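Local coordinates for (R)-specific enoyl-CoA hydratase (Pseudomonas aeruginosa, PDB 5CPG), which probably catalyses the reversible (R)-specific hydration of trans-2-enoyl-CoA to (3R)-hydroxyacyl-CoA, at residues Leu28-Ala33 against Pro150-Gly155; Met61-Leu66 against Asp97-Glu102. All coordinates share one frame; numbering follows the deposited sequence.

In the fold
The centre of contact 2 lies about 4 Å from the centre of the chain, in the heart of the hotdog fold: helix 62-73 rests on strand 98-109 of the five-stranded antiparallel sheet. Contact 1 lies further out, its centre about 17 Å from the chain centre, where the C-terminal strand 152-154 meets helix 25-35; the two contact centres are about 17 Å apart. Along the chain, both segments of contact 2 fall between those of contact 1, so the last residues return to a helix near the start. Phe31 of segment 28-33 joins the two neighbourhoods, its CZ lying 3.7 Å from C of Met61. Both contacts also touch the second subunit, so the helix-strand packing of the chain lies beside the dimer interface.

Contact 1 (Leu28-Ala33 against Pro150-Gly155); sequences LQLFAA and PPISIG
Leu30 and Gln29, on consecutive positions of helix 25-35, meet the isoleucines of the C-terminal strand 152-154, which runs across the helix at 103° with the axes 10.9 Å apart. In the apolar part Leu30 reaches both isoleucines. Its CD2 methyl lies 3.9 Å from Ile154 CD1 and 4.2 Å from Ile152 CG2, so one branch touches both isoleucines, which sit two residues apart on the same face of the strand. Ile154 has CG1 beside its own backbone N (chi1 -48°), and the extended arm beyond it carries CD1 to the leucine.

The mixed polar-apolar part joins Gln29 to Ile154, the residue shared by both kinds of contact. The two side chains run antiparallel, side by side, and the amide oxygen OE1 of Gln29 lies 3.6 Å from the CG2 methyl of Ile154, a van der Waals approach. Around this patch, residues 152-154 pair in an antiparallel ladder with a strand of the second subunit, and Pro150 of that subunit packs on both Gln29 and Ile154. Within the chain, Arg26 NH2 donates a hydrogen bond to Ile152 O. With only 164 Å² buried and methyl groups doing most of the touching, the chemistry implies modest, non-directional apolar packing beside the dimer interface.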
loop_
_atom_site.group_PDB
_atom_site.type_symbol
_atom_site.label_atom_id
_atom_site.label_comp_id
_atom_site.label_asym_id
_atom_site.label_seq_id
_atom_site.Cartn_x
_atom_site.Cartn_y
_atom_site.Cartn_z
ATOM N N LEU A 28 -0.236 11.754 5.138
ATOM C CA LEU A 28 -1.678 11.501 4.980
ATOM C C LEU A 28 -2.106 12.048 3.650
ATOM O O LEU A 28 -2.848 11.407 2.921
ATOM C CB LEU A 28 -2.478 12.141 6.140
ATOM C CG LEU A 28 -2.743 11.301 7.401
ATOM C CD1 LEU A 28 -1.530 10.457 7.762
ATOM C CD2 LEU A 28 -3.189 12.196 8.563
ATOM N N GLN A 29 -1.637 13.255 3.310
ATOM C CA GLN A 29 -2.055 13.871 2.058
ATOM C C GLN A 29 -1.475 13.126 0.833
ATOM O O GLN A 29 -2.183 12.907 -0.128
ATOM C CB GLN A 29 -1.632 15.325 2.019
ATOM C CG GLN A 29 -2.376 16.161 3.030
ATOM C CD GLN A 29 -1.743 17.512 3.211
ATOM O OE1 GLN A 29 -0.524 17.662 3.102
ATOM N NE2 GLN A 29 -2.562 18.496 3.532
ATOM N N LEU A 30 -0.204 12.735 0.887
ATOM C CA LEU A 30 0.378 12.018 -0.229
ATOM C C LEU A 30 -0.333 10.667 -0.422
ATOM O O LEU A 30 -0.565 10.243 -1.563
ATOM C CB LEU A 30 1.892 11.776 -0.005
ATOM C CG LEU A 30 2.661 13.083 -0.078
ATOM C CD1 LEU A 30 4.035 12.850 0.527
ATOM C CD2 LEU A 30 2.791 13.594 -1.543
ATOM N N PHE A 31 -0.658 9.968 0.672
ATOM C CA PHE A 31 -1.236 8.643 0.470
ATOM C C PHE A 31 -2.631 8.755 -0.124
ATOM O O PHE A 31 -3.023 7.938 -0.972
ATOM C CB PHE A 31 -1.261 7.833 1.761
ATOM C CG PHE A 31 -1.556 6.389 1.523
ATOM C CD1 PHE A 31 -0.533 5.492 1.245
ATOM C CD2 PHE A 31 -2.859 5.931 1.522
ATOM C CE1 PHE A 31 -0.830 4.138 0.988
ATOM C CE2 PHE A 31 -3.135 4.609 1.291
ATOM C CZ PHE A 31 -2.112 3.708 1.025
ATOM N N ALA A 32 -3.378 9.793 0.308
ATOM C CA ALA A 32 -4.719 10.047 -0.243
ATOM C C ALA A 32 -4.612 10.324 -1.727
ATOM O O ALA A 32 -5.407 9.831 -2.538
ATOM C CB ALA A 32 -5.395 11.232 0.450
ATOM N N ALA A 33 -3.609 11.111 -2.094
ATOM C CA ALA A 33 -3.461 11.529 -3.475
ATOM C C ALA A 33 -3.175 10.355 -4.380
ATOM O O ALA A 33 -3.679 10.286 -5.498
ATOM C CB ALA A 33 -2.351 12.578 -3.625
ATOM N N PRO A 150 11.889 15.226 -7.660
ATOM C CA PRO A 150 11.719 16.675 -7.771
ATOM C C PRO A 150 11.059 17.192 -6.501
ATOM O O PRO A 150 10.477 16.392 -5.749
ATOM C CB PRO A 150 10.767 16.842 -8.956
ATOM C CG PRO A 150 10.602 15.486 -9.563
ATOM C CD PRO A 150 10.912 14.497 -8.477
ATOM N N PRO A 151 11.096 18.506 -6.275
ATOM C CA PRO A 151 10.354 19.078 -5.149
ATOM C C PRO A 151 8.851 18.835 -5.295
ATOM O O PRO A 151 8.282 18.896 -6.386
ATOM C CB PRO A 151 10.684 20.578 -5.231
ATOM C CG PRO A 151 11.086 20.804 -6.643
ATOM C CD PRO A 151 11.806 19.552 -7.052
ATOM N N ILE A 152 8.222 18.554 -4.165
ATOM C CA ILE A 152 6.804 18.252 -4.139
ATOM C C ILE A 152 6.189 19.206 -3.146
ATOM O O ILE A 152 6.526 19.174 -1.974
ATOM C CB ILE A 152 6.560 16.770 -3.762
ATOM C CG1 ILE A 152 7.176 15.847 -4.831
ATOM C CG2 ILE A 152 5.052 16.513 -3.552
ATOM C CD1 ILE A 152 7.104 14.356 -4.444
ATOM N N SER A 153 5.380 20.126 -3.649
ATOM C CA SER A 153 4.849 21.211 -2.841
ATOM C C SER A 153 3.400 20.956 -2.604
ATOM O O SER A 153 2.654 20.668 -3.529
ATOM C CB SER A 153 5.042 22.567 -3.548
ATOM O OG SER A 153 6.420 22.771 -3.782
ATOM N N ILE A 154 3.006 21.027 -1.337
ATOM C CA ILE A 154 1.605 20.881 -0.993
ATOM C C ILE A 154 1.246 22.069 -0.125
ATOM O O ILE A 154 1.992 22.391 0.805
ATOM C CB ILE A 154 1.316 19.607 -0.210
ATOM C CG1 ILE A 154 1.974 18.389 -0.880
ATOM C CG2 ILE A 154 -0.199 19.406 -0.074
ATOM C CD1 ILE A 154 1.862 17.072 -0.073
ATOM N N GLY A 155 0.148 22.734 -0.437
ATOM C CA GLY A 155 -0.216 23.910 0.333
ATOM C C GLY A 155 0.761 25.076 0.171
ATOM O O GLY A 155 1.642 25.067 -0.700
ATOM O OXT GLY A 155 0.698 26.086 0.901
#

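Contact 2 (Met61-Leu66 against Asp97-Glu102); sequences MLSGAL and DDLKVE
Leu66 supplies the main helix surface here, meeting Val101 through its CB and Leu99 through its CD1. The CB lies 3.9 Å from Val101 CG2, and the same valine methyl comes within 4.1 Å of the carbonyl carbon C of Leu66, so it rests against the backbone as well as the side chain. Further along, Leu66 CD1 and Leu99 CD1 meet at 4.0 Å, where the two side chains lie nearly perpendicular. That Leu99 methyl has a second neighbour, Ser63 OG, also at 4.0 Å. With CG opposite its own carbonyl carbon (chi1 -58°), Leu99 reaches out to bring CD1 to both Ser63 OG and Leu66 CD1.

Leu99 and Val101 alternate with Lys100, whose CB points away from the helix, as expected of a strand with one face turned to the core. Helix 62-73 lies against that face at 49° to the strand, with axes 9.7 Å apart: this is the sheet-wrapped central helix that defines the hotdog fold.

Val120 of strand 113-121 packs on Ser63, Leu99 and Val101, widening the apolar bed. Backbone hydrogen bonds of Leu99 with Ser21 and of Val101 with Tyr19 tie the strand to its other neighbour, strand 16-22. Beyond the helix, Val34 and Ser35 of the second subunit pack on Leu62 and Leu66, respectively.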
loop_
_atom_site.group_PDB
_atom_site.type_symbol
_atom_site.label_atom_id
_atom_site.label_comp_id
_atom_site.label_asym_id
_atom_site.label_seq_id
_atom_site.Cartn_x
_atom_site.Cartn_y
_atom_site.Cartn_z
ATOM N N MET A 61 -3.418 1.206 4.998
ATOM C CA MET A 61 -2.500 0.679 4.007
ATOM C C MET A 61 -1.203 1.493 3.855
ATOM O O MET A 61 -0.318 1.073 3.125
ATOM C CB MET A 61 -3.225 0.569 2.658
ATOM C CG MET A 61 -2.481 -0.084 1.510
ATOM S SD MET A 61 -1.953 -1.767 1.871
ATOM C CE MET A 61 -3.535 -2.612 1.790
ATOM N N LEU A 62 -1.104 2.651 4.528
ATOM C CA LEU A 62 0.182 3.360 4.592
ATOM C C LEU A 62 1.265 2.389 5.136
ATOM O O LEU A 62 2.409 2.391 4.659
ATOM C CB LEU A 62 0.084 4.626 5.448
ATOM C CG LEU A 62 1.399 5.421 5.647
ATOM C CD1 LEU A 62 1.936 5.923 4.319
ATOM C CD2 LEU A 62 1.191 6.573 6.620
ATOM N N SER A 63 0.922 1.519 6.078
ATOM C CA SER A 63 1.927 0.577 6.545
ATOM C C SER A 63 2.379 -0.410 5.472
ATOM O O SER A 63 3.530 -0.825 5.496
ATOM C CB SER A 63 1.419 -0.208 7.748
ATOM O OG SER A 63 1.350 0.630 8.887
ATOM N N GLY A 64 1.479 -0.793 4.549
ATOM C CA GLY A 64 1.893 -1.678 3.464
ATOM C C GLY A 64 2.892 -0.956 2.585
ATOM O O GLY A 64 3.850 -1.522 2.137
ATOM N N ALA A 65 2.648 0.326 2.334
ATOM C CA ALA A 65 3.604 1.111 1.601
ATOM C C ALA A 65 4.990 1.146 2.265
ATOM O O ALA A 65 6.014 0.966 1.598
ATOM C CB ALA A 65 3.059 2.545 1.405
ATOM N N LEU A 66 5.021 1.398 3.562
ATOM C CA LEU A 66 6.298 1.475 4.293
ATOM C C LEU A 66 7.013 0.129 4.292
ATOM O O LEU A 66 8.203 0.073 4.069
ATOM C CB LEU A 66 6.040 1.948 5.737
ATOM C CG LEU A 66 5.477 3.374 5.781
ATOM C CD1 LEU A 66 5.124 3.718 7.218
ATOM C CD2 LEU A 66 6.526 4.361 5.226
ATOM N N ASP A 97 2.018 9.967 15.121
ATOM C CA ASP A 97 2.682 8.740 15.546
ATOM C C ASP A 97 3.994 8.591 14.794
ATOM O O ASP A 97 4.204 9.280 13.802
ATOM C CB ASP A 97 1.778 7.518 15.270
ATOM C CG ASP A 97 0.635 7.407 16.247
ATOM O OD1 ASP A 97 0.612 8.140 17.246
ATOM O OD2 ASP A 97 -0.269 6.570 16.040
ATOM N N ASP A 98 4.897 7.702 15.255
ATOM C CA ASP A 98 6.117 7.373 14.506
ATOM C C ASP A 98 6.122 5.874 14.355
ATOM O O ASP A 98 5.892 5.186 15.330
ATOM C CB ASP A 98 7.393 7.802 15.232
ATOM C CG ASP A 98 7.638 9.288 15.160
ATOM O OD1 ASP A 98 8.101 9.761 14.094
ATOM O OD2 ASP A 98 7.417 9.970 16.187
ATOM N N LEU A 99 6.391 5.387 13.163
ATOM C CA LEU A 99 6.323 3.941 12.960
ATOM C C LEU A 99 7.699 3.370 12.705
ATOM O O LEU A 99 8.547 3.983 12.079
ATOM C CB LEU A 99 5.398 3.600 11.778
ATOM C CG LEU A 99 3.985 4.099 11.916
ATOM C CD1 LEU A 99 3.181 3.643 10.684
ATOM C CD2 LEU A 99 3.353 3.582 13.197
ATOM N N LYS A 100 7.891 2.140 13.172
ATOM C CA LYS A 100 9.087 1.386 12.872
ATOM C C LYS A 100 8.701 0.071 12.211
ATOM O O LYS A 100 7.941 -0.710 12.808
ATOM C CB LYS A 100 9.885 1.117 14.159
ATOM C CG LYS A 100 11.066 0.190 13.957
ATOM C CD LYS A 100 11.731 -0.106 15.287
ATOM C CE LYS A 100 10.672 -0.563 16.319
ATOM N NZ LYS A 100 11.223 -0.886 17.688
ATOM N N VAL A 101 9.142 -0.116 10.978
ATOM C CA VAL A 101 8.997 -1.388 10.291
ATOM C C VAL A 101 10.141 -2.289 10.714
ATOM O O VAL A 101 11.316 -1.877 10.683
ATOM C CB VAL A 101 9.018 -1.240 8.758
ATOM C CG1 VAL A 101 9.060 -2.607 8.110
ATOM C CG2 VAL A 101 7.802 -0.424 8.293
ATOM N N GLU A 102 9.790 -3.481 11.162
ATOM C CA GLU A 102 10.797 -4.496 11.465
ATOM C C GLU A 102 10.667 -5.644 10.472
ATOM O O GLU A 102 9.596 -6.221 10.357
ATOM C CB GLU A 102 10.642 -5.019 12.888
ATOM C CG GLU A 102 11.768 -6.032 13.184
ATOM C CD GLU A 102 11.588 -6.853 14.455
ATOM O OE1 GLU A 102 10.511 -7.452 14.678
ATOM O OE2 GLU A 102 12.562 -6.909 15.233
#